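Local coordinates for nucleoplasmin-like protein (Drosophila melanogaster, PDB 1NLQ) that binds core histones as a nucleoplasmin-family chaperone and functions in the ATP-facilitated assembly of approximately regularly spaced nucleosomal arrays, at residues G29-G40 with T72-E83; G40-V51 with G93-G101. All blocks are in the same frame, centred on the assembly; numbering follows the deposited sequence.

Contact 1 of 2, residues G29-G40 with T72-E83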
loop_
_atom_site.group_PDB
_atom_site.type_symbol
_atom_site.label_atom_id
_atom_site.label_comp_id
_atom_site.label_asym_id
_atom_site.label_seq_id
_atom_site.Cartn_x
_atom_site.Cartn_y
_atom_site.Cartn_z
ATOM N N GLY A 29 19.783 -16.399 -8.357
ATOM C CA GLY A 29 18.697 -15.449 -8.527
ATOM C C GLY A 29 17.718 -15.383 -7.377
ATOM O O GLY A 29 16.650 -14.777 -7.503
ATOM N N GLN A 30 18.063 -15.990 -6.250
ATOM C CA GLN A 30 17.156 -15.954 -5.116
ATOM C C GLN A 30 16.900 -14.525 -4.660
ATOM O O GLN A 30 17.812 -13.701 -4.610
ATOM C CB GLN A 30 17.687 -16.789 -3.945
ATOM C CG GLN A 30 19.036 -16.380 -3.394
ATOM C CD GLN A 30 20.168 -17.194 -3.997
ATOM O OE1 GLN A 30 20.412 -17.130 -5.198
ATOM N NE2 GLN A 30 20.857 -17.975 -3.158
ATOM N N LYS A 31 15.644 -14.235 -4.340
ATOM C CA LYS A 31 15.255 -12.907 -3.893
ATOM C C LYS A 31 14.224 -12.988 -2.783
ATOM O O LYS A 31 13.315 -13.810 -2.830
ATOM C CB LYS A 31 14.662 -12.100 -5.055
ATOM C CG LYS A 31 14.166 -10.708 -4.664
ATOM C CD LYS A 31 13.369 -10.030 -5.778
ATOM C CE LYS A 31 14.186 -9.886 -7.054
ATOM N NZ LYS A 31 13.487 -9.061 -8.086
ATOM N N LEU A 32 14.378 -12.127 -1.788
ATOM C CA LEU A 32 13.439 -12.067 -0.678
ATOM C C LEU A 32 12.660 -10.771 -0.825
ATOM O O LEU A 32 13.244 -9.687 -0.863
ATOM C CB LEU A 32 14.180 -12.061 0.655
ATOM C CG LEU A 32 13.283 -11.944 1.890
ATOM C CD1 LEU A 32 12.359 -13.154 1.988
ATOM C CD2 LEU A 32 14.149 -11.842 3.124
ATOM N N VAL A 33 11.341 -10.875 -0.927
ATOM C CA VAL A 33 10.510 -9.693 -1.065
ATOM C C VAL A 33 9.753 -9.518 0.238
ATOM O O VAL A 33 9.052 -10.425 0.667
ATOM C CB VAL A 33 9.485 -9.844 -2.207
ATOM C CG1 VAL A 33 8.684 -8.552 -2.357
ATOM C CG2 VAL A 33 10.199 -10.191 -3.509
ATOM N N ILE A 34 9.912 -8.369 0.875
ATOM C CA ILE A 34 9.210 -8.127 2.129
ATOM C C ILE A 34 7.987 -7.277 1.844
ATOM O O ILE A 34 8.105 -6.111 1.469
ATOM C CB ILE A 34 10.115 -7.423 3.150
ATOM C CG1 ILE A 34 11.304 -8.325 3.498
ATOM C CG2 ILE A 34 9.326 -7.095 4.401
ATOM C CD1 ILE A 34 10.919 -9.734 3.941
ATOM N N LYS A 35 6.812 -7.876 2.024
ATOM C CA LYS A 35 5.550 -7.208 1.742
ATOM C C LYS A 35 4.915 -6.467 2.898
ATOM O O LYS A 35 4.355 -5.394 2.710
ATOM C CB LYS A 35 4.536 -8.222 1.210
ATOM C CG LYS A 35 4.874 -8.809 -0.149
ATOM C CD LYS A 35 4.803 -7.737 -1.215
ATOM C CE LYS A 35 4.860 -8.318 -2.620
ATOM N NZ LYS A 35 4.630 -7.259 -3.647
ATOM N N GLN A 36 4.989 -7.048 4.086
ATOM C CA GLN A 36 4.359 -6.452 5.252
ATOM C C GLN A 36 5.105 -6.734 6.551
ATOM O O GLN A 36 5.672 -7.808 6.741
ATOM C CB GLN A 36 2.908 -6.973 5.342
ATOM C CG GLN A 36 2.143 -6.607 6.603
ATOM C CD GLN A 36 0.737 -7.208 6.638
ATOM O OE1 GLN A 36 -0.242 -6.541 6.316
ATOM N NE2 GLN A 36 0.641 -8.478 7.023
ATOM N N ILE A 37 5.129 -5.733 7.428
ATOM C CA ILE A 37 5.745 -5.855 8.744
ATOM C C ILE A 37 4.627 -5.374 9.648
ATOM O O ILE A 37 4.213 -4.217 9.591
ATOM C CB ILE A 37 7.012 -4.988 8.880
ATOM C CG1 ILE A 37 8.058 -5.473 7.869
ATOM C CG2 ILE A 37 7.584 -5.125 10.288
ATOM C CD1 ILE A 37 9.393 -4.743 7.918
ATOM N N LEU A 38 4.143 -6.293 10.471
ATOM C CA LEU A 38 2.995 -6.065 11.329
ATOM C C LEU A 38 3.277 -6.169 12.820
ATOM O O LEU A 38 3.982 -7.077 13.259
ATOM C CB LEU A 38 1.932 -7.087 10.919
ATOM C CG LEU A 38 0.586 -7.229 11.622
ATOM C CD1 LEU A 38 -0.274 -5.988 11.413
ATOM C CD2 LEU A 38 -0.104 -8.458 11.048
ATOM N N LEU A 39 2.711 -5.237 13.586
ATOM C CA LEU A 39 2.887 -5.208 15.032
ATOM C C LEU A 39 1.826 -6.081 15.711
ATOM O O LEU A 39 0.638 -5.947 15.444
ATOM C CB LEU A 39 2.775 -3.769 15.536
ATOM C CG LEU A 39 3.017 -3.555 17.038
ATOM C CD1 LEU A 39 4.468 -3.861 17.377
ATOM C CD2 LEU A 39 2.682 -2.116 17.406
ATOM N N GLY A 40 2.267 -6.971 16.593
ATOM C CA GLY A 40 1.333 -7.848 17.286
ATOM C C GLY A 40 0.352 -7.129 18.192
ATOM O O GLY A 40 0.653 -6.067 18.736
ATOM N N THR A 72 0.768 3.373 14.363
ATOM C CA THR A 72 1.106 2.630 13.154
ATOM C C THR A 72 1.129 1.133 13.448
ATOM O O THR A 72 2.050 0.619 14.086
ATOM C CB THR A 72 2.487 3.081 12.625
ATOM O OG1 THR A 72 2.527 4.515 12.568
ATOM C CG2 THR A 72 2.742 2.530 11.225
ATOM N N ARG A 73 0.110 0.433 12.961
ATOM C CA ARG A 73 -0.024 -1.000 13.185
ATOM C C ARG A 73 0.803 -1.823 12.206
ATOM O O ARG A 73 1.210 -2.943 12.510
ATOM C CB ARG A 73 -1.510 -1.383 13.077
ATOM C CG ARG A 73 -1.843 -2.868 13.235
ATOM C CD ARG A 73 -1.347 -3.442 14.554
ATOM N NE ARG A 73 -1.765 -2.658 15.712
ATOM C CZ ARG A 73 -1.410 -2.939 16.963
ATOM N NH1 ARG A 73 -0.635 -3.990 17.214
ATOM N NH2 ARG A 73 -1.815 -2.159 17.954
ATOM N N ALA A 74 1.067 -1.258 11.035
ATOM C CA ALA A 74 1.821 -1.987 10.031
ATOM C C ALA A 74 2.382 -1.104 8.929
ATOM O O ALA A 74 1.928 0.014 8.715
ATOM C CB ALA A 74 0.919 -3.063 9.401
ATOM N N VAL A 75 3.403 -1.617 8.256
ATOM C CA VAL A 75 3.985 -0.936 7.110
ATOM C C VAL A 75 4.069 -1.975 5.991
ATOM O O VAL A 75 4.113 -3.185 6.241
ATOM C CB VAL A 75 5.399 -0.352 7.380
ATOM C CG1 VAL A 75 5.310 0.812 8.357
ATOM C CG2 VAL A 75 6.327 -1.438 7.899
ATOM N N ASN A 76 4.063 -1.497 4.756
ATOM C CA ASN A 76 4.127 -2.369 3.589
ATOM C C ASN A 76 5.299 -1.896 2.751
ATOM O O ASN A 76 5.130 -1.181 1.771
ATOM C CB ASN A 76 2.824 -2.261 2.803
ATOM C CG ASN A 76 1.631 -2.761 3.594
ATOM O OD1 ASN A 76 1.415 -3.964 3.713
ATOM N ND2 ASN A 76 0.862 -1.839 4.160
ATOM N N PRO A 77 6.515 -2.297 3.132
ATOM C CA PRO A 77 7.724 -1.891 2.410
ATOM C C PRO A 77 7.749 -2.252 0.929
ATOM O O PRO A 77 8.031 -1.407 0.072
ATOM C CB PRO A 77 8.842 -2.599 3.180
ATOM C CG PRO A 77 8.269 -2.762 4.563
ATOM C CD PRO A 77 6.851 -3.177 4.265
ATOM N N ASP A 78 7.441 -3.513 0.636
ATOM C CA ASP A 78 7.472 -4.033 -0.723
ATOM C C ASP A 78 8.883 -3.862 -1.261
ATOM O O ASP A 78 9.089 -3.479 -2.410
ATOM C CB ASP A 78 6.468 -3.320 -1.642
ATOM C CG ASP A 78 6.298 -4.038 -2.982
ATOM O OD1 ASP A 78 6.537 -5.265 -3.025
ATOM O OD2 ASP A 78 5.928 -3.392 -3.993
ATOM N N VAL A 79 9.860 -4.139 -0.404
ATOM C CA VAL A 79 11.252 -4.028 -0.800
ATOM C C VAL A 79 11.806 -5.405 -1.096
ATOM O O VAL A 79 11.242 -6.414 -0.683
ATOM C CB VAL A 79 12.103 -3.376 0.304
ATOM C CG1 VAL A 79 11.637 -1.962 0.540
ATOM C CG2 VAL A 79 12.017 -4.187 1.587
ATOM N N GLU A 80 12.905 -5.452 -1.838
ATOM C CA GLU A 80 13.514 -6.726 -2.157
ATOM C C GLU A 80 15.006 -6.777 -1.926
ATOM O O GLU A 80 15.705 -5.767 -1.998
ATOM C CB GLU A 80 13.207 -7.130 -3.594
ATOM C CG GLU A 80 13.427 -6.069 -4.632
ATOM C CD GLU A 80 13.150 -6.606 -6.021
ATOM O OE1 GLU A 80 12.036 -7.136 -6.242
ATOM O OE2 GLU A 80 14.043 -6.509 -6.887
ATOM N N PHE A 81 15.475 -7.981 -1.633
ATOM C CA PHE A 81 16.879 -8.243 -1.382
ATOM C C PHE A 81 17.255 -9.382 -2.317
ATOM O O PHE A 81 16.698 -10.476 -2.250
ATOM C CB PHE A 81 17.068 -8.638 0.078
ATOM C CG PHE A 81 16.515 -7.628 1.045
ATOM C CD1 PHE A 81 15.257 -7.801 1.622
ATOM C CD2 PHE A 81 17.227 -6.472 1.332
ATOM C CE1 PHE A 81 14.721 -6.830 2.468
ATOM C CE2 PHE A 81 16.705 -5.497 2.174
ATOM C CZ PHE A 81 15.447 -5.671 2.745
ATOM N N TYR A 82 18.208 -9.108 -3.196
ATOM C CA TYR A 82 18.628 -10.071 -4.198
ATOM C C TYR A 82 19.953 -10.735 -3.855
ATOM O O TYR A 82 20.910 -10.065 -3.476
ATOM C CB TYR A 82 18.738 -9.341 -5.535
ATOM C CG TYR A 82 19.176 -10.171 -6.718
ATOM C CD1 TYR A 82 18.283 -11.010 -7.381
ATOM C CD2 TYR A 82 20.474 -10.066 -7.213
ATOM C CE1 TYR A 82 18.672 -11.719 -8.517
ATOM C CE2 TYR A 82 20.870 -10.765 -8.343
ATOM C CZ TYR A 82 19.964 -11.588 -8.992
ATOM O OH TYR A 82 20.361 -12.260 -10.126
ATOM N N GLU A 83 19.989 -12.054 -3.979
ATOM C CA GLU A 83 21.203 -12.825 -3.717
ATOM C C GLU A 83 22.068 -12.223 -2.630
ATOM O O GLU A 83 23.211 -11.824 -2.881
ATOM C CB GLU A 83 22.031 -12.936 -5.001
ATOM C CG GLU A 83 21.379 -13.767 -6.077
ATOM C CD GLU A 83 22.200 -13.828 -7.342
ATOM O OE1 GLU A 83 21.873 -14.655 -8.211
ATOM O OE2 GLU A 83 23.166 -13.050 -7.470
#
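Ile34 and Phe81 meet on the inner face of an antiparallel strand pair in the nucleoplasmin beta sandwich: the CG1 branch of Ile34 abuts the ring edge, 3.9 Å from Phe81 CE1. With CG1 beside the backbone N (chi1 -63°), Ile34 directs that branch at the ring; its CB lies against Val79 CG2. The next bump on this face is Ile37, whose CB rests on Val75 CG2 at 3.7 Å while its CD1 reaches over to the ring of Pro77. Leu32, Phe81 and Ile34 continue inward onto strand 86-92 of the facing sheet.

Between Ile34 and Ile37 the register slips by one residue. A G1 bulge sets Asp78 and Val79 together opposite Ile34, and Pro77 fills the step with its CD against Lys35 O. Straight ladder bonds resume on either side, as Leu32 N to Phe81 O (166°) and Ile37 N to Val75 O (166°) indicate.

The other face is mixed, with a small apolar patch where Leu38 CD1 touches Ala74 CB. Lys31 NZ forms a salt bridge with Glu80, 2.9 Å from OE2, though its hydrogen bonds to the two oxygens are weak. Lys35 lies alongside Asp78 and its NZ meets OD1 at 2.8 Å from above the carboxylate plane. At one end, Arg73 NH1 donates to Leu39 O at 2.9 Å, in its own guanidinium plane.

Asp78 OD2 pairs with Lys35 of the second subunit, and Arg73 NE with Glu71 of the third. The chemistry thus divides: the Leu32, Ile34, Ile37 and Phe81 face packs into the sandwich core, while charged groups outside it also have partners in neighbouring subunits.

Contact 2 of 2, residues G40-V51 with G93-G101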
loop_
_atom_site.group_PDB
_atom_site.type_symbol
_atom_site.label_atom_id
_atom_site.label_comp_id
_atom_site.label_asym_id
_atom_site.label_seq_id
_atom_site.Cartn_x
_atom_site.Cartn_y
_atom_site.Cartn_z
ATOM N N GLY A 40 2.267 -6.971 16.593
ATOM C CA GLY A 40 1.333 -7.848 17.286
ATOM C C GLY A 40 0.352 -7.129 18.192
ATOM O O GLY A 40 0.653 -6.067 18.736
ATOM N N ALA A 41 -0.822 -7.727 18.368
ATOM C CA ALA A 41 -1.872 -7.155 19.205
ATOM C C ALA A 41 -1.444 -6.925 20.657
ATOM O O ALA A 41 -1.941 -6.018 21.315
ATOM C CB ALA A 41 -3.112 -8.059 19.162
ATOM N N GLU A 42 -0.516 -7.739 21.147
ATOM C CA GLU A 42 -0.038 -7.620 22.525
ATOM C C GLU A 42 0.994 -6.517 22.735
ATOM O O GLU A 42 1.375 -6.240 23.877
ATOM C CB GLU A 42 0.578 -8.942 22.982
ATOM C CG GLU A 42 -0.245 -10.163 22.656
ATOM C CD GLU A 42 -1.407 -10.344 23.585
ATOM O OE1 GLU A 42 -2.253 -9.423 23.677
ATOM O OE2 GLU A 42 -1.472 -11.410 24.239
ATOM N N ALA A 43 1.459 -5.894 21.653
ATOM C CA ALA A 43 2.455 -4.833 21.782
ATOM C C ALA A 43 1.939 -3.710 22.676
ATOM O O ALA A 43 0.830 -3.215 22.490
ATOM C CB ALA A 43 2.830 -4.283 20.411
ATOM N N LYS A 44 2.760 -3.314 23.642
ATOM C CA LYS A 44 2.409 -2.266 24.581
ATOM C C LYS A 44 2.031 -1.003 23.834
ATOM O O LYS A 44 2.722 -0.586 22.903
ATOM C CB LYS A 44 3.581 -1.953 25.515
ATOM C CG LYS A 44 4.404 -3.160 25.942
ATOM C CD LYS A 44 5.402 -3.570 24.859
ATOM C CE LYS A 44 4.970 -4.804 24.094
ATOM N NZ LYS A 44 5.895 -5.066 22.983
ATOM N N GLU A 45 0.935 -0.386 24.256
ATOM C CA GLU A 45 0.466 0.829 23.612
ATOM C C GLU A 45 1.506 1.946 23.745
ATOM O O GLU A 45 2.116 2.124 24.801
ATOM C CB GLU A 45 -0.870 1.269 24.223
ATOM C CG GLU A 45 -1.621 2.282 23.377
ATOM C CD GLU A 45 -2.438 1.653 22.251
ATOM O OE1 GLU A 45 -2.309 0.433 22.024
ATOM O OE2 GLU A 45 -3.215 2.379 21.585
ATOM N N ASN A 46 1.715 2.682 22.655
ATOM C CA ASN A 46 2.662 3.799 22.607
ATOM C C ASN A 46 4.147 3.465 22.642
ATOM O O ASN A 46 4.974 4.371 22.755
ATOM C CB ASN A 46 2.353 4.803 23.722
ATOM C CG ASN A 46 0.941 5.323 23.642
ATOM O OD1 ASN A 46 0.452 5.647 22.550
ATOM N ND2 ASN A 46 0.270 5.415 24.792
ATOM N N GLU A 47 4.489 2.184 22.552
ATOM C CA GLU A 47 5.882 1.781 22.553
ATOM C C GLU A 47 6.386 1.600 21.131
ATOM O O GLU A 47 5.850 0.801 20.361
ATOM C CB GLU A 47 6.065 0.477 23.312
ATOM C CG GLU A 47 7.405 -0.165 23.078
ATOM C CD GLU A 47 7.476 -1.533 23.693
ATOM O OE1 GLU A 47 7.530 -1.595 24.938
ATOM O OE2 GLU A 47 7.467 -2.534 22.933
ATOM N N PHE A 48 7.425 2.346 20.783
ATOM C CA PHE A 48 7.989 2.235 19.453
ATOM C C PHE A 48 8.671 0.898 19.263
ATOM O O PHE A 48 9.424 0.438 20.122
ATOM C CB PHE A 48 8.995 3.355 19.197
ATOM C CG PHE A 48 8.373 4.626 18.718
ATOM C CD1 PHE A 48 8.416 5.777 19.496
ATOM C CD2 PHE A 48 7.734 4.675 17.481
ATOM C CE1 PHE A 48 7.832 6.959 19.052
ATOM C CE2 PHE A 48 7.142 5.859 17.026
ATOM C CZ PHE A 48 7.191 7.000 17.809
ATOM N N ASN A 49 8.385 0.273 18.129
ATOM C CA ASN A 49 8.983 -1.001 17.766
ATOM C C ASN A 49 9.654 -0.739 16.435
ATOM O O ASN A 49 8.997 -0.362 15.469
ATOM C CB ASN A 49 7.912 -2.082 17.638
ATOM C CG ASN A 49 7.624 -2.767 18.960
ATOM O OD1 ASN A 49 8.104 -3.872 19.214
ATOM N ND2 ASN A 49 6.856 -2.105 19.813
ATOM N N VAL A 50 10.966 -0.929 16.395
ATOM C CA VAL A 50 11.738 -0.664 15.193
ATOM C C VAL A 50 12.494 -1.888 14.709
ATOM O O VAL A 50 13.215 -2.525 15.477
ATOM C CB VAL A 50 12.751 0.483 15.449
ATOM C CG1 VAL A 50 13.547 0.788 14.187
ATOM C CG2 VAL A 50 12.002 1.714 15.927
ATOM N N VAL A 51 12.313 -2.210 13.433
ATOM C CA VAL A 51 12.987 -3.342 12.814
ATOM C C VAL A 51 14.056 -2.776 11.893
ATOM O O VAL A 51 13.785 -1.899 11.082
ATOM C CB VAL A 51 12.018 -4.202 11.976
ATOM C CG1 VAL A 51 12.774 -5.332 11.290
ATOM C CG2 VAL A 51 10.921 -4.764 12.863
ATOM N N GLY A 93 11.822 -1.792 21.175
ATOM C CA GLY A 93 10.521 -2.384 21.436
ATOM C C GLY A 93 10.638 -3.859 21.791
ATOM O O GLY A 93 11.699 -4.464 21.630
ATOM N N SER A 94 9.548 -4.451 22.263
ATOM C CA SER A 94 9.583 -5.858 22.633
ATOM C C SER A 94 8.729 -6.728 21.730
ATOM O O SER A 94 8.701 -7.950 21.872
ATOM C CB SER A 94 9.160 -6.032 24.094
ATOM O OG SER A 94 10.100 -5.390 24.941
ATOM N N GLY A 95 8.052 -6.092 20.784
ATOM C CA GLY A 95 7.215 -6.827 19.859
ATOM C C GLY A 95 5.993 -7.453 20.513
ATOM O O GLY A 95 5.507 -6.962 21.525
ATOM N N PRO A 96 5.479 -8.558 19.956
ATOM C CA PRO A 96 6.029 -9.191 18.757
ATOM C C PRO A 96 5.793 -8.417 17.464
ATOM O O PRO A 96 4.880 -7.597 17.366
ATOM C CB PRO A 96 5.349 -10.561 18.745
ATOM C CG PRO A 96 4.033 -10.290 19.393
ATOM C CD PRO A 96 4.355 -9.340 20.508
ATOM N N VAL A 97 6.659 -8.673 16.491
ATOM C CA VAL A 97 6.557 -8.060 15.178
ATOM C C VAL A 97 6.655 -9.194 14.160
ATOM O O VAL A 97 7.518 -10.069 14.269
ATOM C CB VAL A 97 7.692 -7.042 14.930
ATOM C CG1 VAL A 97 7.615 -6.512 13.501
ATOM C CG2 VAL A 97 7.571 -5.898 15.918
ATOM N N TYR A 98 5.759 -9.193 13.181
ATOM C CA TYR A 98 5.758 -10.232 12.168
ATOM C C TYR A 98 6.236 -9.675 10.827
ATOM O O TYR A 98 5.852 -8.578 10.428
ATOM C CB TYR A 98 4.346 -10.812 12.014
ATOM C CG TYR A 98 3.634 -11.048 13.326
ATOM C CD1 TYR A 98 2.543 -10.260 13.702
ATOM C CD2 TYR A 98 4.051 -12.057 14.199
ATOM C CE1 TYR A 98 1.884 -10.472 14.909
ATOM C CE2 TYR A 98 3.393 -12.270 15.412
ATOM C CZ TYR A 98 2.318 -11.475 15.756
ATOM O OH TYR A 98 1.682 -11.677 16.964
ATOM N N ILE A 99 7.083 -10.434 10.141
ATOM C CA ILE A 99 7.593 -10.018 8.837
ATOM C C ILE A 99 7.052 -10.997 7.801
ATOM O O ILE A 99 7.267 -12.208 7.917
ATOM C CB ILE A 99 9.140 -10.028 8.816
ATOM C CG1 ILE A 99 9.675 -9.046 9.862
ATOM C CG2 ILE A 99 9.647 -9.634 7.441
ATOM C CD1 ILE A 99 11.188 -9.074 10.028
ATOM N N HIS A 100 6.336 -10.477 6.805
ATOM C CA HIS A 100 5.742 -11.309 5.762
ATOM C C HIS A 100 6.250 -10.977 4.364
ATOM O O HIS A 100 6.505 -9.819 4.041
ATOM C CB HIS A 100 4.221 -11.147 5.753
ATOM C CG HIS A 100 3.577 -11.339 7.090
ATOM N ND1 HIS A 100 2.833 -10.354 7.699
ATOM C CD2 HIS A 100 3.547 -12.405 7.925
ATOM C CE1 HIS A 100 2.372 -10.802 8.852
ATOM N NE2 HIS A 100 2.791 -12.044 9.013
ATOM N N GLY A 101 6.366 -11.998 3.525
ATOM C CA GLY A 101 6.836 -11.752 2.176
ATOM C C GLY A 101 6.872 -12.975 1.284
ATOM O O GLY A 101 6.221 -13.990 1.553
HETATM O O HOH W 1 -0.960 -10.756 17.348
HETATM O O HOH W 2 4.114 -8.156 23.730
#
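Gly40 N donates to Pro96 O at 2.8 Å and 164°, tying together two loops at one end of the nucleoplasmin beta sandwich. The loops meet here and again, more closely, at Asn49 and Gly93, whereas the segments of strands 48-51 and 97-101 belong to different sheets, stay 9.4 Å apart at closest approach and run 35° from parallel. A type I turn from Gly40 to Ala43 and a type II turn from Lys44 to Glu47 carry the first segment around, while a cis peptide before Pro96 bends the second. Glycines allow the close approaches. Gly93 CA lies against Phe48 O, and Gly40 CA against Tyr98 CE1 at 3.6 Å.

Among the side chains, Glu47 OE2 is the hub. It accepts from Ser94 N at 2.9 Å, from above the carboxylate plane, from Lys44 NZ on its syn side in a salt bridge, and from Asn49 ND2 on its anti lone pair. Three donors on one oxygen should fix the rotation of the carboxylate and probably stabilise its negative charge. Glu47 arrives there because its chain is extended, with CG anti to the backbone N (chi1 166°). Lys44, bent at chi2 and chi3, also brings NZ to Gly95 O, although the modelled separation is too short to be taken literally.

Deeper in, the Val51 and Val97 side chains lie antiparallel, with Val51 CG2 3.8 Å from Val97 CG1, joining the two sheets within the sandwich core. A water bridges Ala41 N and Tyr98 OH. The amide of Asn49 works at both ends: while ND2 binds Glu47, OD1 accepts Gly95 N in its own carbonyl plane at 2.7 Å.

Contacts 1 and 2 share Gly40, where strand 31-39 runs into the loop leading to strand 48-55, and their centres lie 15 Å apart. Strand 31-39 lies between 74-82, its partner in contact 1, and 97-104, which supplies one side of contact 2; probable bonds join Gln36 O to His100 N and Leu38 O to Tyr98 N, each 2.8 Å. Contact 1 is thus lateral within one sheet, contact 2 across sheets at the loop end. That end holds Glu45, inferred to take part in the interaction between pentamers; the Arg73 side chain of contact 1 comes within about 5 Å of that of Glu45. A magnesium ion lies about 9 Å from the Ser94 side chain.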